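Local coordinates for NAD nucleotidase (Haemophilus influenzae, PDB 3ZTV), which hydrolyses NAD to adenosine and nicotinamide riboside in the periplasm, acting as a zinc-dependent pyrophosphatase and 5'-nucleotidase with a preference for AMP, at residues Ile18-Ser23 against His67-Thr73; Asp86-Asn91 against Leu115-Ile121. All coordinates share one frame; numbering follows the deposited sequence.

Contact 1 (Ile18-Ser23 against His67-Thr73). With ZN (zinc ion), chain C; ZN (zinc ion), chain B.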
# COMPACT_ATOMS: atom_id res chain seq x y z
N ILE A 18 28.48 -6.18 0.79
CA ILE A 18 28.61 -5.66 -0.58
C ILE A 18 27.22 -5.58 -1.23
O ILE A 18 26.23 -6.12 -0.69
CB ILE A 18 29.55 -6.50 -1.49
CG1 ILE A 18 28.92 -7.83 -1.94
CG2 ILE A 18 30.88 -6.76 -0.82
CD1 ILE A 18 29.68 -8.50 -3.10
N ASN A 19 27.14 -4.95 -2.40
CA ASN A 19 25.87 -4.87 -3.12
C ASN A 19 26.15 -4.58 -4.58
O ASN A 19 27.18 -3.99 -4.92
CB ASN A 19 24.99 -3.75 -2.56
CG ASN A 19 25.65 -2.39 -2.66
OD1 ASN A 19 25.41 -1.61 -3.60
ND2 ASN A 19 26.50 -2.08 -1.69
N ASP A 20 25.24 -5.01 -5.46
CA ASP A 20 25.25 -4.57 -6.85
C ASP A 20 26.56 -4.90 -7.56
O ASP A 20 27.12 -4.08 -8.31
CB ASP A 20 24.94 -3.07 -6.95
CG ASP A 20 23.52 -2.75 -6.52
OD1 ASP A 20 22.58 -2.84 -7.36
OD2 ASP A 20 23.32 -2.41 -5.34
N HIS A 21 27.06 -6.10 -7.34
CA HIS A 21 28.28 -6.48 -8.07
C HIS A 21 28.06 -6.69 -9.57
O HIS A 21 29.00 -6.55 -10.35
CB HIS A 21 29.09 -7.60 -7.37
CG HIS A 21 28.69 -9.00 -7.73
ND1 HIS A 21 27.81 -9.75 -6.96
CD2 HIS A 21 29.13 -9.83 -8.71
CE1 HIS A 21 27.70 -10.96 -7.49
NE2 HIS A 21 28.49 -11.04 -8.54
N HIS A 22 26.82 -6.98 -9.97
CA HIS A 22 26.45 -6.98 -11.40
C HIS A 22 27.41 -7.81 -12.27
O HIS A 22 27.83 -7.37 -13.34
CB HIS A 22 26.34 -5.55 -11.92
CG HIS A 22 25.07 -4.86 -11.54
ND1 HIS A 22 23.86 -5.10 -12.17
CD2 HIS A 22 24.82 -3.89 -10.62
CE1 HIS A 22 22.92 -4.34 -11.63
NE2 HIS A 22 23.48 -3.58 -10.70
N SER A 23 27.79 -8.97 -11.76
CA SER A 23 28.63 -9.90 -12.52
C SER A 23 30.03 -9.38 -12.82
O SER A 23 30.71 -9.90 -13.72
CB SER A 23 27.92 -10.36 -13.80
OG SER A 23 26.70 -11.02 -13.50
N HIS A 67 25.00 -9.64 1.28
CA HIS A 67 24.96 -9.18 -0.10
C HIS A 67 23.58 -8.56 -0.37
O HIS A 67 22.56 -9.24 -0.27
CB HIS A 67 25.22 -10.34 -1.06
CG HIS A 67 25.45 -9.92 -2.48
ND1 HIS A 67 24.58 -9.10 -3.18
CD2 HIS A 67 26.46 -10.21 -3.32
CE1 HIS A 67 25.06 -8.91 -4.40
NE2 HIS A 67 26.20 -9.58 -4.51
N ALA A 68 23.53 -7.26 -0.65
CA ALA A 68 22.26 -6.56 -0.78
C ALA A 68 21.60 -6.55 -2.18
O ALA A 68 20.78 -5.66 -2.46
CB ALA A 68 22.37 -5.13 -0.23
N GLY A 69 21.95 -7.52 -3.03
CA GLY A 69 21.22 -7.72 -4.28
C GLY A 69 21.88 -7.23 -5.56
O GLY A 69 22.93 -6.57 -5.53
N ASP A 70 21.28 -7.59 -6.69
CA ASP A 70 21.88 -7.41 -8.03
C ASP A 70 23.27 -8.05 -8.10
O ASP A 70 24.29 -7.41 -8.43
CB ASP A 70 21.96 -5.94 -8.43
CG ASP A 70 20.65 -5.36 -8.95
OD1 ASP A 70 19.63 -6.09 -9.07
OD2 ASP A 70 20.66 -4.15 -9.24
N ALA A 71 23.29 -9.34 -7.79
CA ALA A 71 24.44 -10.18 -8.05
C ALA A 71 24.66 -10.31 -9.55
O ALA A 71 25.80 -10.34 -10.00
CB ALA A 71 24.22 -11.54 -7.43
N ILE A 72 23.57 -10.39 -10.32
CA ILE A 72 23.67 -10.74 -11.74
C ILE A 72 23.35 -9.62 -12.72
O ILE A 72 22.60 -8.69 -12.40
CB ILE A 72 22.81 -11.98 -12.09
CG1 ILE A 72 21.33 -11.76 -11.75
CG2 ILE A 72 23.37 -13.22 -11.41
CD1 ILE A 72 20.42 -12.80 -12.39
N THR A 73 23.93 -9.75 -13.92
CA THR A 73 23.77 -8.90 -15.10
C THR A 73 24.71 -7.72 -15.07
O THR A 73 24.83 -7.03 -14.05
CB THR A 73 22.31 -8.43 -15.41
OG1 THR A 73 21.96 -7.30 -14.59
CG2 THR A 73 21.31 -9.56 -15.23
ZN ZN C . 22.34 -2.47 -9.31
ZN ZN B . 19.24 -2.73 -8.46
O HOH W 1 20.53 -1.49 -9.36

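Contact 2 (Asp86-Asn91 against Leu115-Ile121)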
# COMPACT_ATOMS: atom_id res chain seq x y z
N ASP A 86 28.56 -16.29 -11.05
CA ASP A 86 28.24 -15.46 -9.90
C ASP A 86 27.95 -16.32 -8.68
O ASP A 86 28.43 -16.03 -7.59
CB ASP A 86 27.06 -14.54 -10.22
CG ASP A 86 27.43 -13.48 -11.23
OD1 ASP A 86 28.27 -12.62 -10.88
OD2 ASP A 86 26.90 -13.49 -12.36
N ALA A 87 27.17 -17.38 -8.86
CA ALA A 87 26.89 -18.29 -7.75
C ALA A 87 28.17 -18.88 -7.18
O ALA A 87 28.32 -18.99 -5.96
CB ALA A 87 25.90 -19.39 -8.17
N ALA A 88 29.10 -19.25 -8.06
CA ALA A 88 30.34 -19.88 -7.64
C ALA A 88 31.18 -18.95 -6.75
O ALA A 88 31.69 -19.36 -5.70
CB ALA A 88 31.14 -20.34 -8.85
N VAL A 89 31.35 -17.71 -7.18
CA VAL A 89 32.17 -16.78 -6.40
C VAL A 89 31.47 -16.33 -5.12
O VAL A 89 32.11 -16.13 -4.08
CB VAL A 89 32.72 -15.59 -7.23
CG1 VAL A 89 33.60 -16.10 -8.40
CG2 VAL A 89 31.60 -14.70 -7.74
N MET A 90 30.14 -16.21 -5.17
CA MET A 90 29.37 -15.90 -3.97
C MET A 90 29.47 -17.03 -2.94
O MET A 90 29.69 -16.78 -1.75
CB MET A 90 27.90 -15.65 -4.33
CG MET A 90 27.68 -14.36 -5.09
SD MET A 90 26.04 -14.21 -5.84
CE MET A 90 25.02 -13.79 -4.43
N ASN A 91 29.35 -18.27 -3.41
CA ASN A 91 29.50 -19.42 -2.52
C ASN A 91 30.87 -19.40 -1.85
O ASN A 91 30.99 -19.68 -0.66
CB ASN A 91 29.32 -20.72 -3.30
CG ASN A 91 27.87 -20.99 -3.66
OD1 ASN A 91 26.95 -20.37 -3.11
ND2 ASN A 91 27.65 -21.94 -4.56
N LEU A 115 20.19 -18.98 -11.32
CA LEU A 115 21.10 -18.46 -10.30
C LEU A 115 20.93 -19.20 -8.97
O LEU A 115 21.90 -19.60 -8.33
CB LEU A 115 20.89 -16.96 -10.08
CG LEU A 115 21.62 -16.35 -8.87
CD1 LEU A 115 23.13 -16.34 -9.10
CD2 LEU A 115 21.14 -14.93 -8.57
N LEU A 116 19.68 -19.38 -8.56
CA LEU A 116 19.40 -19.91 -7.23
C LEU A 116 19.79 -21.39 -7.06
O LEU A 116 20.14 -21.81 -5.96
CB LEU A 116 17.93 -19.69 -6.86
CG LEU A 116 17.48 -18.22 -6.76
CD1 LEU A 116 16.05 -18.11 -6.24
CD2 LEU A 116 18.42 -17.42 -5.86
N GLU A 117 19.71 -22.17 -8.14
CA GLU A 117 20.00 -23.60 -8.05
C GLU A 117 21.42 -23.87 -7.53
O GLU A 117 21.57 -24.59 -6.54
CB GLU A 117 19.74 -24.32 -9.38
CG GLU A 117 19.96 -25.83 -9.35
CD GLU A 117 18.90 -26.58 -8.55
OE1 GLU A 117 18.11 -25.94 -7.82
OE2 GLU A 117 18.85 -27.83 -8.67
N PRO A 118 22.45 -23.29 -8.17
CA PRO A 118 23.82 -23.48 -7.67
C PRO A 118 24.16 -22.64 -6.43
O PRO A 118 25.14 -22.95 -5.74
CB PRO A 118 24.69 -23.05 -8.86
CG PRO A 118 23.85 -22.11 -9.65
CD PRO A 118 22.43 -22.60 -9.47
N LEU A 119 23.38 -21.59 -6.14
CA LEU A 119 23.68 -20.68 -5.03
C LEU A 119 23.37 -21.34 -3.69
O LEU A 119 22.25 -21.82 -3.48
CB LEU A 119 22.91 -19.37 -5.20
CG LEU A 119 23.18 -18.28 -4.16
CD1 LEU A 119 24.59 -17.74 -4.33
CD2 LEU A 119 22.16 -17.16 -4.28
N LYS A 120 24.34 -21.37 -2.79
CA LYS A 120 24.14 -22.00 -1.48
C LYS A 120 24.01 -20.99 -0.34
O LYS A 120 23.85 -21.37 0.83
CB LYS A 120 25.26 -23.01 -1.20
CG LYS A 120 25.32 -24.13 -2.24
CD LYS A 120 23.94 -24.75 -2.47
CE LYS A 120 23.92 -25.70 -3.65
NZ LYS A 120 22.53 -26.15 -3.97
N ILE A 121 24.07 -19.71 -0.68
CA ILE A 121 23.86 -18.63 0.29
C ILE A 121 22.35 -18.50 0.58
O ILE A 121 21.56 -18.38 -0.36
CB ILE A 121 24.38 -17.29 -0.29
CG1 ILE A 121 25.85 -17.41 -0.74
CG2 ILE A 121 24.17 -16.16 0.70
CD1 ILE A 121 26.79 -18.06 0.28

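Contact 1 (Ile18-Ser23 against His67-Thr73)
Asp-20, His-22 and Asp-70 meet at the dinuclear zinc centre of the calcineurin-like phosphoesterase fold, where the loops following two adjacent parallel strands, 11-18 and 63-67, run side by side. Asp-20 gives OD1 to the chain C zinc, 2.0 Å away, and His-22 binds the same ion through NE2. Asp-70 OD2 bridges the pair, 2.4 Å from the chain C zinc and 2.1 Å from the chain B zinc; a water also joins both ions, and Asn-102 and Asp-226 complete the second site. The two carboxylates stand almost perpendicular, their planes 87° apart. With CG beside the backbone N (chi1 -80°), the Asp-70 carboxylate runs alongside the His-22 ring to the zinc ions, and Asp-70 CB lies over one face of that imidazole. The ring's far edge is fixed too: ND1 donates to Thr-73 O at 2.9 Å, with the acceptor in the ring plane, so the metal and the carbonyl together set the ring's rotation. His-103 N holds Asp-70 OD1, and Asp-20 OD2 accepts from Asp-226 N. Behind the metals, His-21 ND1 and His-67 NE2 share a hydrogen bond, their rings at 72° and meeting rim to rim; His-21 NE2 is bonded to Asp-86. Ile-18 CG1 makes an off-centre CH-pi contact with the His-67 ring, whose ND1 accepts in plane from Gly-69 N at 3.1 Å.

Contact 2 (Asp86-Asn91 against Leu115-Ile121)
Helix 84-93 passes its Ala-87 and Asn-91 turns against the chain leaving helix 108-116, the two backbones coming closest where the CA atoms of Ala-87 and Leu-119 are 4.8 Å apart. This is helix-to-loop packing on the flank of the calcineurin-like phosphoesterase domain, against strand 97-99, next to the outermost strand of the mixed sheet. Ala-87 points its CB toward the turn: it reaches Pro-118 CG at 3.7 Å and also abuts Leu-119 CB and Leu-115 CD1, the small methyl letting the backbones draw close. One helical turn on, Met-90 meets Leu-119 obliquely. Leu-119 holds CG anti to its own N (chi1 -177°), which carries the isobutyl group toward the helix, where CD1 touches Met-90 CB at 3.9 Å and Asn-91 OD1; Phe-98 of strand 97-99 packs on both Met-90 and Leu-119. Ile-121 brings its CD1 methyl against the Met-90 carbonyl oxygen, 3.8 Å away. The polar part of the contact belongs to Asn-91, whose amide reads the loop backbone with both ends. OD1 accepts from Lys-120 N at 2.8 Å in a nearly straight bond (169°), while ND2 donates to Pro-118 O at 3.0 Å. Gripped twice, the amide cannot readily turn over, and its ND2 has the Pro-118 oxygen only 1° out of the amide plane.

Contact 1 closes before contact 2 opens along the chain, and both belong to the calcineurin-like phosphoesterase domain, their centres 12 Å apart. Contact 1 lies at the ends of strands 11-18 and 63-67, neighbours within the seven-stranded sheet; contact 2 pairs helix 84-93 with the segment that leads from helix 108-116 to the outermost strand, 123-124. Helix 84-93 joins the two. Asp-86 probably accepts hydrogen bonds from both Ser-23 OG, to its OD2 at 2.7 Å, and His-21 NE2, to its OD1, while Met-90 SD packs on Ala-71 CB. The helix fastened by contact 2 thus backs the loops that carry the zinc ligands, through residues that are not themselves ligands.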